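Pyrethroid hydrolase (Sphingobium faniae, PDB 5Y5R) catalyses the hydrolysis of pyrethroid pesticides, splitting esters such as cypermethrin and permethrin into their alcohol and cyclopropanecarboxylic acid parts. Local coordinates at residues A[98-101]-A[102-105]; A[207-210]-A[211-215]; A[229-232]-A[233-236]; A[173-176]-A[177-180]. One frame throughout, in Å; residues are numbered along the deposited sequence.

Contact 1: A[98-101]-A[102-105]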
loop_
_atom_site.group_PDB
_atom_site.type_symbol
_atom_site.label_atom_id
_atom_site.label_comp_id
_atom_site.label_asym_id
_atom_site.label_seq_id
_atom_site.Cartn_x
_atom_site.Cartn_y
_atom_site.Cartn_z
ATOM N N LEU A 98 4.919 -8.925 -6.390
ATOM C CA LEU A 98 4.066 -8.161 -5.479
ATOM C C LEU A 98 4.823 -7.838 -4.200
ATOM O O LEU A 98 5.357 -8.734 -3.542
ATOM C CB LEU A 98 2.782 -8.931 -5.136
ATOM C CG LEU A 98 1.800 -9.123 -6.296
ATOM C CD1 LEU A 98 0.656 -10.035 -5.881
ATOM C CD2 LEU A 98 1.249 -7.783 -6.813
ATOM N N ILE A 99 4.843 -6.568 -3.827
ATOM C CA ILE A 99 5.513 -6.134 -2.615
ATOM C C ILE A 99 4.486 -5.506 -1.685
ATOM O O ILE A 99 3.878 -4.489 -2.036
ATOM C CB ILE A 99 6.621 -5.125 -2.926
ATOM C CG1 ILE A 99 7.651 -5.714 -3.895
ATOM C CG2 ILE A 99 7.302 -4.693 -1.643
ATOM C CD1 ILE A 99 8.727 -4.738 -4.203
ATOM N N TYR A 100 4.348 -6.058 -0.482
ATOM C CA TYR A 100 3.425 -5.549 0.535
ATOM C C TYR A 100 4.234 -4.856 1.629
ATOM O O TYR A 100 4.851 -5.522 2.470
ATOM C CB TYR A 100 2.556 -6.676 1.105
ATOM C CG TYR A 100 1.641 -7.327 0.107
ATOM C CD1 TYR A 100 2.106 -8.314 -0.756
ATOM C CD2 TYR A 100 0.325 -6.951 0.007
ATOM C CE1 TYR A 100 1.288 -8.931 -1.664
ATOM C CE2 TYR A 100 -0.503 -7.545 -0.908
ATOM C CZ TYR A 100 -0.017 -8.530 -1.757
ATOM O OH TYR A 100 -0.860 -9.150 -2.656
ATOM N N LEU A 101 4.203 -3.528 1.648
ATOM C CA LEU A 101 4.992 -2.713 2.570
ATOM C C LEU A 101 4.114 -2.300 3.748
ATOM O O LEU A 101 3.374 -1.308 3.669
ATOM C CB LEU A 101 5.588 -1.499 1.846
ATOM C CG LEU A 101 6.325 -0.470 2.708
ATOM C CD1 LEU A 101 7.466 -1.079 3.551
ATOM C CD2 LEU A 101 6.841 0.668 1.844
ATOM N N THR A 102 4.295 -3.010 4.873
ATOM C CA THR A 102 3.437 -2.995 6.060
ATOM C C THR A 102 2.024 -2.730 5.565
ATOM O O THR A 102 1.375 -1.732 5.915
ATOM C CB THR A 102 3.985 -2.027 7.133
ATOM O OG1 THR A 102 3.227 -2.142 8.346
ATOM C CG2 THR A 102 4.047 -0.542 6.666
ATOM N N ALA A 103 1.576 -3.615 4.679
ATOM C CA ALA A 103 0.408 -3.417 3.837
ATOM C C ALA A 103 -0.646 -4.469 4.146
ATOM O O ALA A 103 -0.357 -5.496 4.748
ATOM C CB ALA A 103 0.770 -3.488 2.338
ATOM N N VAL A 104 -1.874 -4.202 3.707
ATOM C CA VAL A 104 -2.971 -5.147 3.903
ATOM C C VAL A 104 -2.754 -6.295 2.921
ATOM O O VAL A 104 -2.844 -6.120 1.703
ATOM C CB VAL A 104 -4.340 -4.470 3.706
ATOM C CG1 VAL A 104 -5.459 -5.467 3.916
ATOM C CG2 VAL A 104 -4.502 -3.322 4.661
ATOM N N LEU A 105 -2.486 -7.483 3.454
ATOM C CA LEU A 105 -2.298 -8.704 2.681
ATOM C C LEU A 105 -3.385 -9.655 3.155
ATOM O O LEU A 105 -3.332 -10.168 4.274
ATOM C CB LEU A 105 -0.911 -9.306 2.896
ATOM C CG LEU A 105 -0.768 -10.698 2.296
ATOM C CD1 LEU A 105 -0.777 -10.591 0.761
ATOM C CD2 LEU A 105 0.477 -11.425 2.831
#
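The hydroxyl OG1 of Thr102, a residue whose methyl CG2 lies 3.2 Å from Leu101 O, is hydrogen-bonded beyond this turn to OD2 of Asp202, a probable member of the charge relay system; OE1 of Gln210, a probable second partner, would have to share the one hydroxyl hydrogen. At Thr102 a positive phi (31°) turns the chain out of the strand direction. After the swing, residues 103-105 fold back along the side of Tyr100. Ala103 CB reaches Tyr100 CB at 3.9 Å, and the carbonyl oxygen of Val104 sits near the plane of the tyrosine ring, at its edge, with Val104 O 3.7 Å from Tyr100 CD2. One face of the same ring receives Leu105 in a CH-pi contact: Leu105 CD1 is 3.5 Å from the ring centroid and 18° off the normal. Leu105 CD1 is offset toward the rim on the hydroxyl side, as its 3.3 Å approach to Tyr100 CZ shows. The two side chains cross at about a right angle. Flanked thus at face and edge, the ring is further fixed by a hydrogen bond between Tyr100 OH and Ser85 OG, which satisfies the buried phenol. Strand 95-101 runs between the parallel strands 71-77 and 194-199 of the alpha/beta-hydrolase sheet; Ser85 belongs to helix 80-90, while Ile99 and Leu101 pack against helix 237-249.

Contact 2: A[207-210]-A[211-215]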
loop_
_atom_site.group_PDB
_atom_site.type_symbol
_atom_site.label_atom_id
_atom_site.label_comp_id
_atom_site.label_asym_id
_atom_site.label_seq_id
_atom_site.Cartn_x
_atom_site.Cartn_y
_atom_site.Cartn_z
ATOM N N ILE A 207 3.111 -5.103 14.404
ATOM C CA ILE A 207 3.852 -6.213 13.787
ATOM C C ILE A 207 3.144 -7.546 14.004
ATOM O O ILE A 207 3.219 -8.431 13.164
ATOM C CB ILE A 207 5.298 -6.272 14.313
ATOM C CG1 ILE A 207 6.123 -7.259 13.470
ATOM C CG2 ILE A 207 5.276 -6.691 15.739
ATOM C CD1 ILE A 207 6.053 -6.980 12.005
ATOM N N ALA A 208 2.405 -7.697 15.100
ATOM C CA ALA A 208 1.626 -8.920 15.304
ATOM C C ALA A 208 0.577 -9.093 14.216
ATOM O O ALA A 208 0.334 -10.211 13.747
ATOM C CB ALA A 208 0.977 -8.909 16.676
ATOM N N VAL A 209 -0.094 -7.997 13.829
ATOM C CA VAL A 209 -1.086 -8.077 12.762
ATOM C C VAL A 209 -0.426 -8.326 11.422
ATOM O O VAL A 209 -0.937 -9.083 10.589
ATOM C CB VAL A 209 -1.921 -6.793 12.731
ATOM C CG1 VAL A 209 -2.832 -6.823 11.541
ATOM C CG2 VAL A 209 -2.722 -6.725 13.998
ATOM N N GLN A 210 0.673 -7.629 11.167
ATOM C CA GLN A 210 1.452 -7.866 9.968
ATOM C C GLN A 210 1.790 -9.334 9.843
ATOM O O GLN A 210 1.556 -9.948 8.798
ATOM C CB GLN A 210 2.719 -7.022 10.007
ATOM C CG GLN A 210 2.468 -5.551 9.803
ATOM C CD GLN A 210 3.707 -4.741 9.994
ATOM O OE1 GLN A 210 4.654 -4.810 9.182
ATOM N NE2 GLN A 210 3.748 -3.998 11.093
ATOM N N ARG A 211 2.343 -9.917 10.912
ATOM C CA ARG A 211 2.768 -11.318 10.827
ATOM C C ARG A 211 1.581 -12.272 10.756
ATOM O O ARG A 211 1.704 -13.367 10.190
ATOM C CB ARG A 211 3.684 -11.688 12.008
ATOM C CG ARG A 211 5.036 -10.970 11.990
ATOM C CD ARG A 211 5.875 -11.042 13.271
ATOM N NE ARG A 211 7.188 -10.436 13.024
ATOM C CZ ARG A 211 8.126 -10.143 13.927
ATOM N NH1 ARG A 211 9.248 -9.557 13.522
ATOM N NH2 ARG A 211 7.971 -10.402 15.211
ATOM N N GLN A 212 0.437 -11.878 11.324
ATOM C CA GLN A 212 -0.762 -12.701 11.256
ATOM C C GLN A 212 -1.288 -12.756 9.834
ATOM O O GLN A 212 -1.732 -13.809 9.356
ATOM C CB GLN A 212 -1.809 -12.139 12.231
ATOM C CG GLN A 212 -3.029 -13.010 12.431
ATOM C CD GLN A 212 -2.690 -14.261 13.212
ATOM O OE1 GLN A 212 -1.918 -14.210 14.174
ATOM N NE2 GLN A 212 -3.265 -15.383 12.811
HETATM N N MSE A 213 -1.203 -11.643 9.119
HETATM C CA MSE A 213 -1.606 -11.628 7.729
HETATM C C MSE A 213 -0.716 -12.518 6.861
HETATM O O MSE A 213 -1.219 -13.287 6.040
HETATM C CB MSE A 213 -1.622 -10.186 7.219
HETATM C CG MSE A 213 -2.818 -9.457 7.795
HETATM SE SE MSE A 213 -3.049 -7.632 7.145
HETATM C CE MSE A 213 -1.451 -6.834 7.844
ATOM N N GLN A 214 0.603 -12.416 7.032
ATOM C CA GLN A 214 1.485 -13.361 6.336
ATOM C C GLN A 214 1.097 -14.796 6.658
ATOM O O GLN A 214 0.962 -15.631 5.756
ATOM C CB GLN A 214 2.948 -13.118 6.715
ATOM C CG GLN A 214 3.431 -11.771 6.322
ATOM C CD GLN A 214 4.738 -11.419 6.970
ATOM O OE1 GLN A 214 5.786 -12.015 6.685
ATOM N NE2 GLN A 214 4.692 -10.453 7.854
ATOM N N LYS A 215 0.825 -15.068 7.930
ATOM C CA LYS A 215 0.539 -16.427 8.373
ATOM C C LYS A 215 -0.717 -16.992 7.709
ATOM O O LYS A 215 -0.785 -18.199 7.435
ATOM C CB LYS A 215 0.415 -16.447 9.899
ATOM C CG LYS A 215 0.060 -17.787 10.469
ATOM C CD LYS A 215 0.095 -17.821 11.986
ATOM C CE LYS A 215 0.475 -19.239 12.442
ATOM N NZ LYS A 215 -0.606 -20.218 12.142
HETATM O O HOH W 1 0.814 -12.783 15.081
#
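In the beta-alpha-beta unit formed by strand 194-199, helix 207-216 and strand 222-226, the crossover helix carries Ile207 and Arg211 one turn apart. Ile207 CG1 lies over one face of the Arg211 guanidinium, 3.4 Å from Arg211 NE and displaced from the centre of the group. The arginine is extended from CG to NE, a shape that carries the guanidinium across the isoleucine, and its NE forms a salt bridge with Glu198. An alanine in place of Ile207 would lack the branches beyond CB, including the CG1 over the guanidinium, and would probably leave that group freer to turn away from the carboxylate. The helix backbone is regular here: Arg211 N donates to Ile207 O at 2.8 Å and 163°. Gln210 O accepts twice, from Gln214 N at 3.2 Å and weakly from Gln214 NE2 at 3.3 Å. On the buried side, the terminal methyl CE of selenomethionine Met213 folds back to Val209 CG1 at 3.9 Å, while Gln210 OE1 takes the backbone N-H of Ala199 and its NE2 donates to Leu205 O. Beside exposed Ala208, one water donates to Ala208 O at 2.9 Å and to Gln212 OE1 at 3.2 Å, where Asn122 ND2 donates too.

Contact 3: A[229-232]-A[233-236]. With 8NL ((2-methyl-3-phenyl-phenyl)methyl (1~{S})-3-[(~{E})-2-chloranyl-3,3,3-tris(fluoranyl)prop-1-enyl]-2,2-dimethyl-cyclopropane-1-carboxylate), chain G.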
loop_
_atom_site.group_PDB
_atom_site.type_symbol
_atom_site.label_atom_id
_atom_site.label_comp_id
_atom_site.label_asym_id
_atom_site.label_seq_id
_atom_site.Cartn_x
_atom_site.Cartn_y
_atom_site.Cartn_z
ATOM N N SER A 229 8.801 2.731 11.797
ATOM C CA SER A 229 7.374 2.765 12.106
ATOM C C SER A 229 6.596 2.853 10.806
ATOM O O SER A 229 7.043 2.303 9.796
ATOM C CB SER A 229 6.985 3.893 13.071
ATOM O OG SER A 229 7.462 5.159 12.685
ATOM N N HIS A 230 5.442 3.540 10.814
ATOM C CA HIS A 230 4.435 3.345 9.770
ATOM C C HIS A 230 4.921 3.677 8.357
ATOM O O HIS A 230 4.399 3.126 7.383
ATOM C CB HIS A 230 3.182 4.187 10.068
ATOM C CG HIS A 230 2.016 3.816 9.204
ATOM N ND1 HIS A 230 1.625 2.505 9.020
ATOM C CD2 HIS A 230 1.231 4.558 8.392
ATOM C CE1 HIS A 230 0.610 2.463 8.179
ATOM N NE2 HIS A 230 0.362 3.692 7.766
ATOM N N ALA A 231 5.890 4.572 8.201
ATOM C CA ALA A 231 6.226 5.114 6.881
ATOM C C ALA A 231 7.717 4.967 6.583
ATOM O O ALA A 231 8.477 5.943 6.649
ATOM C CB ALA A 231 5.781 6.574 6.781
ATOM N N PRO A 232 8.174 3.760 6.246
ATOM C CA PRO A 232 9.609 3.597 5.962
ATOM C C PRO A 232 10.074 4.438 4.770
ATOM O O PRO A 232 11.264 4.772 4.683
ATOM C CB PRO A 232 9.743 2.087 5.682
ATOM C CG PRO A 232 8.471 1.464 6.146
ATOM C CD PRO A 232 7.418 2.520 6.000
ATOM N N TYR A 233 9.182 4.772 3.831
ATOM C CA TYR A 233 9.582 5.623 2.695
ATOM C C TYR A 233 9.995 7.033 3.125
ATOM O O TYR A 233 10.616 7.759 2.329
ATOM C CB TYR A 233 8.461 5.719 1.642
ATOM C CG TYR A 233 7.091 6.056 2.196
ATOM C CD1 TYR A 233 6.233 5.049 2.642
ATOM C CD2 TYR A 233 6.656 7.371 2.270
ATOM C CE1 TYR A 233 5.015 5.346 3.152
ATOM C CE2 TYR A 233 5.429 7.677 2.771
ATOM C CZ TYR A 233 4.607 6.671 3.198
ATOM O OH TYR A 233 3.400 6.980 3.709
ATOM N N TYR A 234 9.652 7.447 4.343
ATOM C CA TYR A 234 10.189 8.679 4.908
ATOM C C TYR A 234 11.484 8.466 5.686
ATOM O O TYR A 234 12.373 9.314 5.637
ATOM C CB TYR A 234 9.171 9.350 5.824
ATOM C CG TYR A 234 7.973 9.990 5.159
ATOM C CD1 TYR A 234 8.003 10.435 3.835
ATOM C CD2 TYR A 234 6.785 10.151 5.887
ATOM C CE1 TYR A 234 6.849 11.029 3.241
ATOM C CE2 TYR A 234 5.669 10.732 5.335
ATOM C CZ TYR A 234 5.674 11.169 4.043
ATOM O OH TYR A 234 4.502 11.711 3.577
ATOM N N SER A 235 11.602 7.399 6.476
ATOM C CA SER A 235 12.742 7.333 7.386
ATOM C C SER A 235 13.937 6.572 6.836
ATOM O O SER A 235 15.055 6.875 7.250
ATOM C CB SER A 235 12.348 6.731 8.736
ATOM O OG SER A 235 11.733 5.499 8.543
HETATM N N MSE A 236 13.754 5.602 5.937
HETATM C CA MSE A 236 14.928 4.933 5.339
HETATM C C MSE A 236 14.731 4.591 3.866
HETATM O O MSE A 236 14.739 3.419 3.475
HETATM C CB MSE A 236 15.256 3.666 6.134
HETATM C CG MSE A 236 14.000 2.921 6.538
HETATM SE SE MSE A 236 14.365 1.472 7.837
HETATM C CE MSE A 236 14.553 2.421 9.474
HETATM C C 8NL G . -3.663 7.877 6.835
HETATM C C8 8NL G . -2.469 11.751 6.974
HETATM C C9 8NL G . -3.160 12.896 7.359
HETATM C C10 8NL G . -3.875 12.915 8.549
HETATM C C11 8NL G . -3.856 11.753 9.316
HETATM C C12 8NL G . -3.154 10.617 8.914
HETATM C C13 8NL G . -1.780 5.731 5.782
HETATM O O 8NL G . -2.509 4.862 6.683
HETATM CL CL 8NL G . -7.752 1.369 10.056
HETATM C C21 8NL G . -6.714 2.069 8.811
HETATM C C22 8NL G . -7.028 3.471 8.348
HETATM F F2 8NL G . -6.120 4.285 8.857
HETATM F F1 8NL G . -7.057 3.591 7.035
HETATM F F 8NL G . -8.221 3.779 8.812
HETATM C C20 8NL G . -5.667 1.379 8.356
HETATM C C16 8NL G . -4.772 1.929 7.267
HETATM C C17 8NL G . -3.527 1.047 7.258
HETATM C C18 8NL G . -4.026 0.325 6.015
HETATM C C19 8NL G . -3.396 0.155 8.503
HETATM C C15 8NL G . -3.412 2.578 7.506
HETATM C C14 8NL G . -3.077 3.523 6.349
HETATM O O1 8NL G . -3.335 3.199 5.188
HETATM C C2 8NL G . -1.350 7.118 6.285
HETATM C C3 8NL G . 0.010 7.392 6.212
HETATM C C4 8NL G . 0.544 8.610 6.630
HETATM C C5 8NL G . -0.297 9.615 7.100
HETATM C C6 8NL G . -1.667 9.400 7.198
HETATM C C1 8NL G . -2.196 8.147 6.775
HETATM C C7 8NL G . -2.459 10.587 7.721
#
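Ala231, Tyr233 and Tyr234 form the dense part of the turn after the loop bearing His230, the probable charge-relay histidine of this alpha/beta hydrolase. Ala231 CB sits over one face of the Tyr233 ring, 3.8 Å from Tyr233 CZ, and also meets Tyr234 CD2 at 3.8 Å. Tyr233 CE2 in turn stands over the centre of the Tyr234 ring, so the methyl and the two rings interlock. Tyr233 takes the cramped rotamer with CG between its backbone N and carbonyl carbon (chi1 49°), which folds its ring back to the alanine. Ala231 is the N-cap of helix 232-235: Tyr234 N donates to Ala231 O at 3.0 Å, approaching from above the carbonyl plane. Met236 N donates to Pro232 O at 2.9 Å and 164°. Looser are the thin side-chain contact of Pro232 CB with Met236 CG, at 4.4 Å, and partly exposed Ser235, whose N makes a weak 3.5 Å bond to Ala231 O, although its OG is held by Asp158. His230 takes little part in this packing and turns to the ligand, with ND1 hydrogen-bonded to Asp202 OD2. Its NE2 donates to the bridging ester oxygen O of 8NL at 3.3 Å and 149°.

Contact 4: A[173-176]-A[177-180]. With 8NL ((2-methyl-3-phenyl-phenyl)methyl (1~{S})-3-[(~{E})-2-chloranyl-3,3,3-tris(fluoranyl)prop-1-enyl]-2,2-dimethyl-cyclopropane-1-carboxylate), chain G.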
loop_
_atom_site.group_PDB
_atom_site.type_symbol
_atom_site.label_atom_id
_atom_site.label_comp_id
_atom_site.label_asym_id
_atom_site.label_seq_id
_atom_site.Cartn_x
_atom_site.Cartn_y
_atom_site.Cartn_z
ATOM N N THR A 173 -10.243 13.348 2.238
ATOM C CA THR A 173 -11.269 12.325 2.420
ATOM C C THR A 173 -11.013 11.086 1.561
ATOM O O THR A 173 -10.865 11.180 0.338
ATOM C CB THR A 173 -12.680 12.880 2.121
ATOM O OG1 THR A 173 -12.933 14.031 2.936
ATOM C CG2 THR A 173 -13.723 11.848 2.479
ATOM N N GLN A 174 -11.053 9.921 2.206
ATOM C CA GLN A 174 -10.728 8.630 1.617
ATOM C C GLN A 174 -11.986 7.806 1.370
ATOM O O GLN A 174 -12.854 7.735 2.246
ATOM C CB GLN A 174 -9.821 7.851 2.567
ATOM C CG GLN A 174 -9.783 6.394 2.201
ATOM C CD GLN A 174 -8.838 6.146 1.045
ATOM O OE1 GLN A 174 -7.784 6.788 0.938
ATOM N NE2 GLN A 174 -9.249 5.295 0.128
ATOM N N SER A 175 -12.049 7.103 0.235
ATOM C CA SER A 175 -13.187 6.231 -0.068
ATOM C C SER A 175 -13.119 4.921 0.721
ATOM O O SER A 175 -12.048 4.364 0.944
ATOM C CB SER A 175 -13.241 5.905 -1.556
ATOM O OG SER A 175 -14.198 4.880 -1.804
ATOM N N THR A 176 -14.271 4.440 1.171
ATOM C CA THR A 176 -14.278 3.182 1.918
ATOM C C THR A 176 -14.296 1.964 1.000
ATOM O O THR A 176 -14.256 0.826 1.494
ATOM C CB THR A 176 -15.458 3.169 2.890
ATOM O OG1 THR A 176 -16.671 3.269 2.139
ATOM C CG2 THR A 176 -15.355 4.306 3.913
ATOM N N VAL A 177 -14.259 2.207 -0.316
ATOM C CA VAL A 177 -14.354 1.123 -1.298
ATOM C C VAL A 177 -13.296 0.041 -1.122
ATOM O O VAL A 177 -13.645 -1.145 -1.225
ATOM C CB VAL A 177 -14.344 1.710 -2.726
ATOM C CG1 VAL A 177 -13.982 0.634 -3.767
ATOM C CG2 VAL A 177 -15.693 2.322 -3.063
ATOM N N PRO A 178 -12.000 0.355 -0.998
ATOM C CA PRO A 178 -11.016 -0.716 -0.793
ATOM C C PRO A 178 -11.167 -1.469 0.518
ATOM O O PRO A 178 -10.750 -2.626 0.589
ATOM C CB PRO A 178 -9.669 0.019 -0.899
ATOM C CG PRO A 178 -9.961 1.420 -0.599
ATOM C CD PRO A 178 -11.330 1.658 -1.180
ATOM N N PHE A 179 -11.705 -0.850 1.567
ATOM C CA PHE A 179 -11.815 -1.553 2.835
ATOM C C PHE A 179 -12.774 -2.722 2.750
ATOM O O PHE A 179 -12.639 -3.687 3.517
ATOM C CB PHE A 179 -12.248 -0.608 3.950
ATOM C CG PHE A 179 -11.150 0.249 4.452
ATOM C CD1 PHE A 179 -10.294 -0.213 5.439
ATOM C CD2 PHE A 179 -10.943 1.508 3.919
ATOM C CE1 PHE A 179 -9.268 0.591 5.906
ATOM C CE2 PHE A 179 -9.920 2.302 4.369
ATOM C CZ PHE A 179 -9.086 1.858 5.357
ATOM N N GLY A 180 -13.744 -2.654 1.842
ATOM C CA GLY A 180 -14.814 -3.616 1.850
ATOM C C GLY A 180 -14.772 -4.613 0.719
ATOM O O GLY A 180 -15.649 -5.475 0.647
HETATM C C 8NL G . -3.663 7.877 6.835
HETATM C C8 8NL G . -2.469 11.751 6.974
HETATM C C9 8NL G . -3.160 12.896 7.359
HETATM C C10 8NL G . -3.875 12.915 8.549
HETATM C C11 8NL G . -3.856 11.753 9.316
HETATM C C12 8NL G . -3.154 10.617 8.914
HETATM C C13 8NL G . -1.780 5.731 5.782
HETATM O O 8NL G . -2.509 4.862 6.683
HETATM CL CL 8NL G . -7.752 1.369 10.056
HETATM C C21 8NL G . -6.714 2.069 8.811
HETATM C C22 8NL G . -7.028 3.471 8.348
HETATM F F2 8NL G . -6.120 4.285 8.857
HETATM F F1 8NL G . -7.057 3.591 7.035
HETATM F F 8NL G . -8.221 3.779 8.812
HETATM C C20 8NL G . -5.667 1.379 8.356
HETATM C C16 8NL G . -4.772 1.929 7.267
HETATM C C17 8NL G . -3.527 1.047 7.258
HETATM C C18 8NL G . -4.026 0.325 6.015
HETATM C C19 8NL G . -3.396 0.155 8.503
HETATM C C15 8NL G . -3.412 2.578 7.506
HETATM C C14 8NL G . -3.077 3.523 6.349
HETATM O O1 8NL G . -3.335 3.199 5.188
HETATM C C2 8NL G . -1.350 7.118 6.285
HETATM C C3 8NL G . 0.010 7.392 6.212
HETATM C C4 8NL G . 0.544 8.610 6.630
HETATM C C5 8NL G . -0.297 9.615 7.100
HETATM C C6 8NL G . -1.667 9.400 7.198
HETATM C C1 8NL G . -2.196 8.147 6.775
HETATM C C7 8NL G . -2.459 10.587 7.721
#
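Ser175 and Val177 meet in an ST turn: the N-H of Val177 points almost straight at the serine hydroxyl, with Val177 N to Ser175 OG at 3.1 Å and 163°. The serine rotamer makes this possible, since OG lies anti to its own nitrogen and beside its carbonyl carbon (chi1 170°). It also brings OG within 3.2 Å of Val177 CG2. Gln174 is bent at chi2, and the curl returns its amide to the backbone: Gln174 NE2 donates to Ser175 O at 3.1 Å, in the carbonyl plane and on a lone pair. Its OE1 accepts from Leu13 N, and NE2 also bonds Tyr57 OH. From the opposite direction Pro178 approaches, its CG 4.0 Å from Gln174 NE2 and its CD 3.5 Å from Ser175 O. A weak bond from Phe179 N to Thr176 O (3.1 Å) helps close the turn. Phe179 CG lies anti to the carbonyl carbon (chi1 -78°), sending the ring into the ligand pocket edge first; Phe179 CZ touches fluorine F1 of 8NL at 3.2 Å, with the fluorine in the ring plane. An alanine at Phe179 would likely open a gap beside the trifluoromethyl group and let that end of the ligand shift. Strand 174-175 is an outer strand of the small antiparallel sheet, backbone-bonded to Leu141 of strand 140-143, and Pro178 rests on Met54 and Tyr57 of helix 54-57.

In the fold
Along the chain the order is contact 1, contact 4, contact 2, contact 3. Contact 1, its centre about 11 Å from that of contact 2 and about 14 Å from that of contact 3, touches both but not contact 4: Leu105 O meets Met213 CB at 3.4 Å, and Leu101 CD1 meets Pro232 CG at 3.8 Å. Contact 1 leaves strand 95-101 into the following loop, contact 2 is the crossover helix, and contact 3 follows an edge strand, 222-226. Contact 4 lies about 23 Å from contact 3 between centres, yet both touch 8NL. The pocket is thus formed jointly by the catalytic core and the loop that leaves the smaller antiparallel sheet.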